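Local coordinates for regulatory protein SWI6 (Saccharomyces cerevisiae, PDB 1SW6), which serves as a shared subunit of the SBF and MBF transcription complexes, which drive cell-cycle-dependent gene expression in yeast, and is represented here by its ankyrin-repeat domain, at residues Glu129-Ser140 with Tyr159-Lys170; Ile28-Ser36 with Val151-Tyr159. All coordinates share one frame; numbering follows the deposited sequence.

From the N terminus, strand 27-29 leads into the loop that forms one half of contact 2, and more than a hundred residues pass before its partner 151-159 arrives, at the end of helix 144-152 in the first ankyrin repeat. Contact 1 opens within that interval, at 129-140, and closes a short loop when 159-170 leads into the second repeat. The two contacts therefore cross along the chain. They share Tyr159, and their centres lie about 15 Å apart, with Leu135 packing against Arg157 between them. Contact 1 joins neighbouring repeats through helices 134-140 and 167-173 and the loops before them; contact 2 fastens the N-terminal part of this fragment onto the first repeat.

Contact 1 of 2, residues Glu129-Ser140 with Tyr159-Lys170; sequences EHGNTPLHWLTS and YGDNMGESCLVK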
loop_
_atom_site.group_PDB
_atom_site.type_symbol
_atom_site.label_atom_id
_atom_site.label_comp_id
_atom_site.label_asym_id
_atom_site.label_seq_id
_atom_site.Cartn_x
_atom_site.Cartn_y
_atom_site.Cartn_z
ATOM N N GLU A 129 -8.713 -3.804 -4.028
ATOM C CA GLU A 129 -8.544 -3.881 -5.473
ATOM C C GLU A 129 -7.515 -4.907 -5.937
ATOM O O GLU A 129 -7.670 -5.501 -7.002
ATOM C CB GLU A 129 -8.134 -2.504 -6.006
ATOM C CG GLU A 129 -8.971 -1.352 -5.469
ATOM C CD GLU A 129 -8.324 0.011 -5.696
ATOM O OE1 GLU A 129 -8.978 1.038 -5.385
ATOM O OE2 GLU A 129 -7.165 0.060 -6.177
ATOM N N HIS A 130 -6.466 -5.110 -5.147
ATOM C CA HIS A 130 -5.407 -6.040 -5.531
ATOM C C HIS A 130 -5.647 -7.495 -5.133
ATOM O O HIS A 130 -4.787 -8.347 -5.345
ATOM C CB HIS A 130 -4.070 -5.566 -4.956
ATOM C CG HIS A 130 -3.843 -4.093 -5.100
ATOM N ND1 HIS A 130 -4.606 -3.156 -4.435
ATOM C CD2 HIS A 130 -2.948 -3.396 -5.839
ATOM C CE1 HIS A 130 -4.190 -1.944 -4.757
ATOM N NE2 HIS A 130 -3.184 -2.061 -5.607
ATOM N N GLY A 131 -6.810 -7.781 -4.560
ATOM C CA GLY A 131 -7.104 -9.143 -4.159
ATOM C C GLY A 131 -6.528 -9.520 -2.803
ATOM O O GLY A 131 -6.414 -10.710 -2.481
ATOM N N ASN A 132 -6.151 -8.522 -2.007
ATOM C CA ASN A 132 -5.612 -8.787 -0.679
ATOM C C ASN A 132 -6.716 -9.339 0.210
ATOM O O ASN A 132 -7.842 -8.837 0.195
ATOM C CB ASN A 132 -5.072 -7.506 -0.026
ATOM C CG ASN A 132 -3.718 -7.081 -0.571
ATOM O OD1 ASN A 132 -2.761 -7.858 -0.581
ATOM N ND2 ASN A 132 -3.625 -5.828 -1.011
ATOM N N THR A 133 -6.402 -10.385 0.970
ATOM C CA THR A 133 -7.358 -10.956 1.914
ATOM C C THR A 133 -6.944 -10.285 3.221
ATOM O O THR A 133 -5.915 -9.609 3.268
ATOM C CB THR A 133 -7.185 -12.488 2.079
ATOM O OG1 THR A 133 -5.918 -12.770 2.699
ATOM C CG2 THR A 133 -7.251 -13.180 0.736
ATOM N N PRO A 134 -7.740 -10.437 4.292
ATOM C CA PRO A 134 -7.317 -9.791 5.536
ATOM C C PRO A 134 -5.919 -10.265 5.952
ATOM O O PRO A 134 -5.114 -9.492 6.484
ATOM C CB PRO A 134 -8.402 -10.223 6.525
ATOM C CG PRO A 134 -9.622 -10.236 5.662
ATOM C CD PRO A 134 -9.121 -10.940 4.407
ATOM N N LEU A 135 -5.635 -11.537 5.698
ATOM C CA LEU A 135 -4.342 -12.109 6.060
ATOM C C LEU A 135 -3.162 -11.382 5.399
ATOM O O LEU A 135 -2.113 -11.214 6.024
ATOM C CB LEU A 135 -4.321 -13.606 5.720
ATOM C CG LEU A 135 -3.596 -14.520 6.712
ATOM C CD1 LEU A 135 -4.128 -14.310 8.119
ATOM C CD2 LEU A 135 -3.782 -15.967 6.278
ATOM N N HIS A 136 -3.326 -10.949 4.148
ATOM C CA HIS A 136 -2.258 -10.229 3.451
ATOM C C HIS A 136 -1.974 -8.893 4.134
ATOM O O HIS A 136 -0.818 -8.522 4.345
ATOM C CB HIS A 136 -2.638 -9.930 2.005
ATOM C CG HIS A 136 -2.604 -11.120 1.097
ATOM N ND1 HIS A 136 -3.548 -12.124 1.145
ATOM C CD2 HIS A 136 -1.771 -11.431 0.075
ATOM C CE1 HIS A 136 -3.301 -12.999 0.185
ATOM N NE2 HIS A 136 -2.229 -12.600 -0.479
ATOM N N TRP A 137 -3.041 -8.161 4.446
ATOM C CA TRP A 137 -2.927 -6.855 5.092
ATOM C C TRP A 137 -2.235 -6.955 6.439
ATOM O O TRP A 137 -1.290 -6.212 6.723
ATOM C CB TRP A 137 -4.312 -6.241 5.307
ATOM C CG TRP A 137 -4.885 -5.533 4.124
ATOM C CD1 TRP A 137 -4.510 -5.662 2.816
ATOM C CD2 TRP A 137 -5.976 -4.608 4.138
ATOM N NE1 TRP A 137 -5.303 -4.875 2.013
ATOM C CE2 TRP A 137 -6.211 -4.217 2.799
ATOM C CE3 TRP A 137 -6.782 -4.070 5.153
ATOM C CZ2 TRP A 137 -7.219 -3.314 2.449
ATOM C CZ3 TRP A 137 -7.787 -3.168 4.804
ATOM C CH2 TRP A 137 -7.994 -2.801 3.462
ATOM N N LEU A 138 -2.716 -7.880 7.263
ATOM C CA LEU A 138 -2.172 -8.076 8.603
ATOM C C LEU A 138 -0.747 -8.614 8.636
ATOM O O LEU A 138 0.016 -8.302 9.554
ATOM C CB LEU A 138 -3.112 -8.978 9.407
ATOM C CG LEU A 138 -4.382 -8.212 9.789
ATOM C CD1 LEU A 138 -5.379 -9.104 10.496
ATOM C CD2 LEU A 138 -3.986 -7.071 10.694
ATOM N N THR A 139 -0.383 -9.411 7.635
ATOM C CA THR A 139 0.965 -9.966 7.565
ATOM C C THR A 139 1.937 -8.885 7.078
ATOM O O THR A 139 3.075 -8.782 7.551
ATOM C CB THR A 139 1.020 -11.177 6.601
ATOM O OG1 THR A 139 0.310 -12.286 7.181
ATOM C CG2 THR A 139 2.470 -11.591 6.329
ATOM N N SER A 140 1.473 -8.067 6.139
ATOM C CA SER A 140 2.305 -7.009 5.580
ATOM C C SER A 140 2.703 -6.013 6.667
ATOM O O SER A 140 3.727 -5.346 6.582
ATOM C CB SER A 140 1.532 -6.277 4.480
ATOM O OG SER A 140 2.365 -5.360 3.794
ATOM N N TYR A 159 -4.387 -18.546 -0.284
ATOM C CA TYR A 159 -4.887 -17.621 -1.300
ATOM C C TYR A 159 -3.884 -16.592 -1.802
ATOM O O TYR A 159 -3.253 -15.887 -1.020
ATOM C CB TYR A 159 -6.127 -16.880 -0.785
ATOM C CG TYR A 159 -7.393 -17.705 -0.767
ATOM C CD1 TYR A 159 -7.831 -18.365 -1.914
ATOM C CD2 TYR A 159 -8.170 -17.799 0.381
ATOM C CE1 TYR A 159 -9.009 -19.097 -1.915
ATOM C CE2 TYR A 159 -9.352 -18.527 0.388
ATOM C CZ TYR A 159 -9.762 -19.170 -0.761
ATOM O OH TYR A 159 -10.925 -19.897 -0.764
ATOM N N GLY A 160 -3.742 -16.513 -3.120
ATOM C CA GLY A 160 -2.848 -15.531 -3.699
ATOM C C GLY A 160 -3.667 -14.287 -4.009
ATOM O O GLY A 160 -4.901 -14.352 -4.083
ATOM N N ASP A 161 -3.009 -13.141 -4.152
ATOM C CA ASP A 161 -3.731 -11.926 -4.496
ATOM C C ASP A 161 -3.852 -11.962 -6.022
ATOM O O ASP A 161 -3.573 -12.990 -6.631
ATOM C CB ASP A 161 -2.970 -10.681 -4.016
ATOM C CG ASP A 161 -1.612 -10.523 -4.673
ATOM O OD1 ASP A 161 -1.273 -11.313 -5.580
ATOM O OD2 ASP A 161 -0.880 -9.592 -4.280
ATOM N N ASN A 162 -4.245 -10.859 -6.645
ATOM C CA ASN A 162 -4.416 -10.848 -8.096
ATOM C C ASN A 162 -3.144 -11.165 -8.869
ATOM O O ASN A 162 -3.193 -11.480 -10.059
ATOM C CB ASN A 162 -4.999 -9.505 -8.551
ATOM C CG ASN A 162 -6.409 -9.280 -8.021
ATOM O OD1 ASN A 162 -7.051 -10.214 -7.519
ATOM N ND2 ASN A 162 -6.903 -8.045 -8.136
ATOM N N MET A 163 -2.010 -11.088 -8.184
ATOM C CA MET A 163 -0.720 -11.398 -8.786
ATOM C C MET A 163 -0.323 -12.822 -8.396
ATOM O O MET A 163 0.707 -13.330 -8.827
ATOM C CB MET A 163 0.338 -10.419 -8.285
ATOM C CG MET A 163 0.146 -9.006 -8.778
ATOM S SD MET A 163 0.486 -8.953 -10.538
ATOM C CE MET A 163 2.320 -8.820 -10.506
ATOM N N GLY A 164 -1.150 -13.457 -7.570
ATOM C CA GLY A 164 -0.859 -14.808 -7.121
ATOM C C GLY A 164 0.105 -14.786 -5.944
ATOM O O GLY A 164 0.686 -15.806 -5.563
ATOM N N GLU A 165 0.283 -13.605 -5.366
ATOM C CA GLU A 165 1.165 -13.450 -4.224
ATOM C C GLU A 165 0.457 -13.839 -2.936
ATOM O O GLU A 165 -0.652 -13.379 -2.662
ATOM C CB GLU A 165 1.681 -12.010 -4.169
ATOM C CG GLU A 165 2.732 -11.772 -5.240
ATOM C CD GLU A 165 3.221 -10.338 -5.328
ATOM O OE1 GLU A 165 3.014 -9.548 -4.368
ATOM O OE2 GLU A 165 3.836 -10.013 -6.373
ATOM N N SER A 166 1.093 -14.710 -2.161
ATOM C CA SER A 166 0.528 -15.186 -0.893
ATOM C C SER A 166 0.730 -14.160 0.213
ATOM O O SER A 166 1.401 -13.157 0.013
ATOM C CB SER A 166 1.203 -16.488 -0.477
ATOM O OG SER A 166 2.562 -16.238 -0.160
ATOM N N CYS A 167 0.158 -14.422 1.383
ATOM C CA CYS A 167 0.307 -13.501 2.501
ATOM C C CYS A 167 1.735 -13.503 3.024
ATOM O O CYS A 167 2.235 -12.473 3.464
ATOM C CB CYS A 167 -0.679 -13.835 3.636
ATOM S SG CYS A 167 -0.585 -15.513 4.280
ATOM N N LEU A 168 2.402 -14.650 2.977
ATOM C CA LEU A 168 3.781 -14.714 3.444
ATOM C C LEU A 168 4.661 -13.863 2.521
ATOM O O LEU A 168 5.641 -13.272 2.961
ATOM C CB LEU A 168 4.277 -16.161 3.481
ATOM C CG LEU A 168 5.739 -16.297 3.917
ATOM C CD1 LEU A 168 5.875 -15.864 5.366
ATOM C CD2 LEU A 168 6.213 -17.746 3.735
ATOM N N VAL A 169 4.305 -13.799 1.238
ATOM C CA VAL A 169 5.056 -12.983 0.282
ATOM C C VAL A 169 5.023 -11.505 0.727
ATOM O O VAL A 169 5.978 -10.764 0.525
ATOM C CB VAL A 169 4.468 -13.143 -1.156
ATOM C CG1 VAL A 169 5.049 -12.083 -2.115
ATOM C CG2 VAL A 169 4.799 -14.542 -1.684
ATOM N N LYS A 170 3.924 -11.087 1.352
ATOM C CA LYS A 170 3.801 -9.711 1.832
ATOM C C LYS A 170 4.796 -9.460 2.954
ATOM O O LYS A 170 5.340 -8.361 3.083
ATOM C CB LYS A 170 2.375 -9.444 2.328
ATOM C CG LYS A 170 1.339 -9.580 1.223
ATOM C CD LYS A 170 1.766 -8.758 0.011
ATOM C CE LYS A 170 1.036 -9.189 -1.240
ATOM N NZ LYS A 170 1.535 -8.441 -2.418
HETATM O O HOH W 1 -6.948 -13.302 -2.686
HETATM O O HOH W 2 4.107 -6.140 2.091
#
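His136 reaches across to the next repeat and donates from NE2 to Glu165 O at 2.8 Å, the oxygen lying in the ring plane. Its ND1 shares a hydrogen bond with Thr133 OG1, so the ring is held at both nitrogens. Glu165 O, which already closes its loop by accepting from Asp161 N, takes the histidine as a second donor; Asp161 OD1 shapes the turn, accepting from Met163 N and Glu165 N on opposite faces of its carboxylate plane. The loops add a nearly straight bond of 172° from Asn162 N to His130 O, and a water bridges Gly131 O and Gly160 O.

Thr133, Pro134, Leu135 and His136 spell the TPLH signature of ankyrin repeats, whose histidine characteristically bonds to the following repeat. A phenylalanine in its place would probably cost the repeats this side-chain tie, Glu165 O keeping only Asp161 N and Thr133 OG1 losing its ring partner.

Charges gather beside His136. Lys170, bent at chi2 (-50°), runs past the imidazole with CG 3.8 Å from His136 CD2 and delivers NZ to Glu165 OE1 at 2.7 Å and, weakly, to Asp161 OD2.

Nonpolar packing adds to this: Cys167 CB sits over a face of the His136 ring, while Cys167 SG touches Leu135 CD2 at 3.8 Å.

Contact 2 of 2, residues Ile28-Ser36 with Val151-Tyr159; sequences ITFTHDLTS and VKHGSNRLY
Asp33 and Arg157 meet side-on, with carboxylate and guanidinium planes only 16° apart, and this salt bridge lies in the close-knit half of the contact. Arg157 NE donates to Asp33 OD1 at 2.7 Å and Arg157 NH2 to Asp33 OD2 at 2.8 Å, each carboxylate oxygen using its syn lone pair. The anti lone pair of OD1 takes a further bond, from the backbone N of Arg157 at 3.0 Å, so one residue grips the carboxylate through both its side chain and its main chain. With CG between its backbone N and carbonyl carbon (chi1 49°), Asp33 directs the carboxylate into this grip. Arg157 NH2 also donates to Phe30 O from above the carbonyl plane, while NH1 bonds to Tyr189 O on helix 183-190 and to a water that also accepts from Phe30 N. The Leu34 side chain crosses that of Arg157 at about a right angle, CD1 3.7 Å from NH2, and Leu158 CD1 packs against Asp33 O. The Phe30 ring, which also touches Tyr189, receives Val151 CG1 over a face, and its CE2 approaches Lys152 CA at 3.5 Å.

The outer side is looser and more exposed. The Lys152 chain extends away there, and a water bonds to Asn156 ND2. His32 lays one ring face over Gly154 CA and donates from NE2 to Ser155 O at 2.8 Å; that oxygen is met from well above its carbonyl plane. Gly154, at positive phi, is the C-prime residue of the Schellman motif ending helix 144-152, so the imidazole covers a helix terminus.

The chemistry implies a specific attachment of the N-terminal part of this fragment to the first ankyrin repeat: a buried carboxylate, its charge probably neutralised by Arg157, is held by three hydrogen bonds from that residue, and the same arginine carries the connection on to the second repeat through Tyr189.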
loop_
_atom_site.group_PDB
_atom_site.type_symbol
_atom_site.label_atom_id
_atom_site.label_comp_id
_atom_site.label_asym_id
_atom_site.label_seq_id
_atom_site.Cartn_x
_atom_site.Cartn_y
_atom_site.Cartn_z
ATOM N N ILE A 28 2.317 -24.951 16.565
ATOM C CA ILE A 28 0.884 -25.201 16.616
ATOM C C ILE A 28 0.393 -25.247 15.174
ATOM O O ILE A 28 0.583 -24.296 14.414
ATOM C CB ILE A 28 0.195 -24.088 17.393
ATOM C CG1 ILE A 28 0.879 -23.943 18.756
ATOM C CG2 ILE A 28 -1.285 -24.399 17.566
ATOM C CD1 ILE A 28 0.352 -22.798 19.590
ATOM N N THR A 29 -0.238 -26.350 14.793
ATOM C CA THR A 29 -0.684 -26.519 13.418
ATOM C C THR A 29 -2.189 -26.458 13.164
ATOM O O THR A 29 -2.990 -26.680 14.066
ATOM C CB THR A 29 -0.152 -27.847 12.869
ATOM O OG1 THR A 29 -0.578 -28.918 13.725
ATOM C CG2 THR A 29 1.379 -27.833 12.831
ATOM N N PHE A 30 -2.552 -26.148 11.920
ATOM C CA PHE A 30 -3.946 -26.061 11.491
ATOM C C PHE A 30 -4.052 -26.684 10.099
ATOM O O PHE A 30 -3.112 -26.587 9.299
ATOM C CB PHE A 30 -4.408 -24.601 11.446
ATOM C CG PHE A 30 -4.159 -23.843 12.722
ATOM C CD1 PHE A 30 -2.892 -23.352 13.021
ATOM C CD2 PHE A 30 -5.188 -23.639 13.637
ATOM C CE1 PHE A 30 -2.650 -22.673 14.211
ATOM C CE2 PHE A 30 -4.961 -22.957 14.838
ATOM C CZ PHE A 30 -3.688 -22.474 15.127
ATOM N N THR A 31 -5.179 -27.325 9.798
ATOM C CA THR A 31 -5.339 -27.963 8.488
ATOM C C THR A 31 -6.593 -27.594 7.702
ATOM O O THR A 31 -6.812 -28.110 6.603
ATOM C CB THR A 31 -5.294 -29.508 8.605
ATOM O OG1 THR A 31 -6.173 -29.935 9.657
ATOM C CG2 THR A 31 -3.873 -29.983 8.887
ATOM N N HIS A 32 -7.408 -26.699 8.249
ATOM C CA HIS A 32 -8.635 -26.288 7.572
ATOM C C HIS A 32 -8.396 -25.909 6.109
ATOM O O HIS A 32 -9.277 -26.077 5.269
ATOM C CB HIS A 32 -9.263 -25.098 8.294
ATOM C CG HIS A 32 -8.389 -23.884 8.312
ATOM N ND1 HIS A 32 -7.481 -23.635 9.319
ATOM C CD2 HIS A 32 -8.253 -22.872 7.424
ATOM C CE1 HIS A 32 -6.823 -22.521 9.049
ATOM N NE2 HIS A 32 -7.273 -22.038 7.904
ATOM N N ASP A 33 -7.207 -25.395 5.810
ATOM C CA ASP A 33 -6.870 -24.976 4.449
ATOM C C ASP A 33 -5.949 -25.944 3.727
ATOM O O ASP A 33 -5.586 -25.719 2.570
ATOM C CB ASP A 33 -6.220 -23.588 4.475
ATOM C CG ASP A 33 -5.093 -23.484 5.493
ATOM O OD1 ASP A 33 -4.507 -22.391 5.625
ATOM O OD2 ASP A 33 -4.788 -24.486 6.167
ATOM N N LEU A 34 -5.579 -27.022 4.411
ATOM C CA LEU A 34 -4.675 -28.012 3.843
ATOM C C LEU A 34 -5.366 -29.346 3.617
ATOM O O LEU A 34 -5.024 -30.345 4.248
ATOM C CB LEU A 34 -3.478 -28.218 4.770
ATOM C CG LEU A 34 -2.710 -26.976 5.218
ATOM C CD1 LEU A 34 -1.551 -27.401 6.111
ATOM C CD2 LEU A 34 -2.205 -26.217 4.009
ATOM N N THR A 35 -6.336 -29.366 2.713
ATOM C CA THR A 35 -7.059 -30.595 2.426
ATOM C C THR A 35 -6.699 -31.165 1.053
ATOM O O THR A 35 -6.798 -32.373 0.835
ATOM C CB THR A 35 -8.590 -30.361 2.516
ATOM O OG1 THR A 35 -8.944 -29.204 1.746
ATOM C CG2 THR A 35 -9.015 -30.148 3.968
ATOM N N SER A 36 -6.262 -30.296 0.144
ATOM C CA SER A 36 -5.891 -30.699 -1.213
ATOM C C SER A 36 -5.098 -31.999 -1.280
ATOM O O SER A 36 -4.436 -32.392 -0.314
ATOM C CB SER A 36 -5.082 -29.593 -1.890
ATOM O OG SER A 36 -5.831 -28.395 -1.978
ATOM N N VAL A 151 -5.829 -17.177 11.528
ATOM C CA VAL A 151 -5.550 -18.523 11.055
ATOM C C VAL A 151 -6.405 -19.489 11.872
ATOM O O VAL A 151 -7.157 -20.282 11.322
ATOM C CB VAL A 151 -4.057 -18.881 11.221
ATOM C CG1 VAL A 151 -3.844 -20.361 10.955
ATOM C CG2 VAL A 151 -3.222 -18.035 10.265
ATOM N N LYS A 152 -6.289 -19.406 13.189
ATOM C CA LYS A 152 -7.060 -20.267 14.072
ATOM C C LYS A 152 -8.557 -20.214 13.779
ATOM O O LYS A 152 -9.279 -21.177 14.039
ATOM C CB LYS A 152 -6.822 -19.869 15.531
ATOM C CG LYS A 152 -7.821 -20.474 16.498
ATOM C CD LYS A 152 -7.480 -20.142 17.941
ATOM C CE LYS A 152 -8.423 -20.867 18.896
ATOM N NZ LYS A 152 -7.960 -20.773 20.308
ATOM N N HIS A 153 -9.030 -19.095 13.244
ATOM C CA HIS A 153 -10.446 -18.955 12.953
ATOM C C HIS A 153 -10.888 -19.260 11.529
ATOM O O HIS A 153 -12.002 -18.913 11.140
ATOM C CB HIS A 153 -10.920 -17.567 13.379
ATOM C CG HIS A 153 -11.099 -17.439 14.859
ATOM N ND1 HIS A 153 -12.312 -17.645 15.479
ATOM C CD2 HIS A 153 -10.204 -17.209 15.850
ATOM C CE1 HIS A 153 -12.156 -17.549 16.789
ATOM N NE2 HIS A 153 -10.885 -17.286 17.039
ATOM N N GLY A 154 -10.022 -19.906 10.749
ATOM C CA GLY A 154 -10.407 -20.275 9.397
ATOM C C GLY A 154 -9.770 -19.594 8.205
ATOM O O GLY A 154 -9.941 -20.061 7.081
ATOM N N SER A 155 -9.052 -18.498 8.416
ATOM C CA SER A 155 -8.429 -17.824 7.290
ATOM C C SER A 155 -7.549 -18.793 6.505
ATOM O O SER A 155 -6.651 -19.429 7.066
ATOM C CB SER A 155 -7.595 -16.639 7.773
ATOM O OG SER A 155 -8.424 -15.629 8.315
ATOM N N ASN A 156 -7.819 -18.897 5.208
ATOM C CA ASN A 156 -7.066 -19.772 4.319
ATOM C C ASN A 156 -5.750 -19.073 3.986
ATOM O O ASN A 156 -5.735 -17.967 3.435
ATOM C CB ASN A 156 -7.865 -20.019 3.041
ATOM C CG ASN A 156 -7.233 -21.062 2.146
ATOM O OD1 ASN A 156 -6.025 -21.043 1.901
ATOM N ND2 ASN A 156 -8.057 -21.977 1.634
ATOM N N ARG A 157 -4.645 -19.723 4.316
ATOM C CA ARG A 157 -3.329 -19.147 4.089
ATOM C C ARG A 157 -2.799 -19.339 2.675
ATOM O O ARG A 157 -1.781 -18.759 2.307
ATOM C CB ARG A 157 -2.348 -19.755 5.090
ATOM C CG ARG A 157 -2.779 -19.558 6.533
ATOM C CD ARG A 157 -2.059 -20.509 7.469
ATOM N NE ARG A 157 -2.410 -21.903 7.202
ATOM C CZ ARG A 157 -2.023 -22.926 7.954
ATOM N NH1 ARG A 157 -1.266 -22.713 9.026
ATOM N NH2 ARG A 157 -2.399 -24.162 7.640
ATOM N N LEU A 158 -3.493 -20.134 1.871
ATOM C CA LEU A 158 -3.017 -20.409 0.521
ATOM C C LEU A 158 -3.463 -19.453 -0.588
ATOM O O LEU A 158 -2.964 -19.538 -1.708
ATOM C CB LEU A 158 -3.393 -21.846 0.134
ATOM C CG LEU A 158 -2.916 -22.987 1.046
ATOM C CD1 LEU A 158 -3.170 -24.323 0.350
ATOM C CD2 LEU A 158 -1.429 -22.845 1.342
ATOM N N TYR A 159 -4.387 -18.546 -0.284
ATOM C CA TYR A 159 -4.887 -17.621 -1.300
ATOM C C TYR A 159 -3.884 -16.592 -1.802
ATOM O O TYR A 159 -3.253 -15.887 -1.020
ATOM C CB TYR A 159 -6.127 -16.880 -0.785
ATOM C CG TYR A 159 -7.393 -17.705 -0.767
ATOM C CD1 TYR A 159 -7.831 -18.365 -1.914
ATOM C CD2 TYR A 159 -8.170 -17.799 0.381
ATOM C CE1 TYR A 159 -9.009 -19.097 -1.915
ATOM C CE2 TYR A 159 -9.352 -18.527 0.388
ATOM C CZ TYR A 159 -9.762 -19.170 -0.761
ATOM O OH TYR A 159 -10.925 -19.897 -0.764
HETATM O O HOH W 3 -0.290 -25.312 10.263
HETATM O O HOH W 4 -7.943 -24.522 0.344
#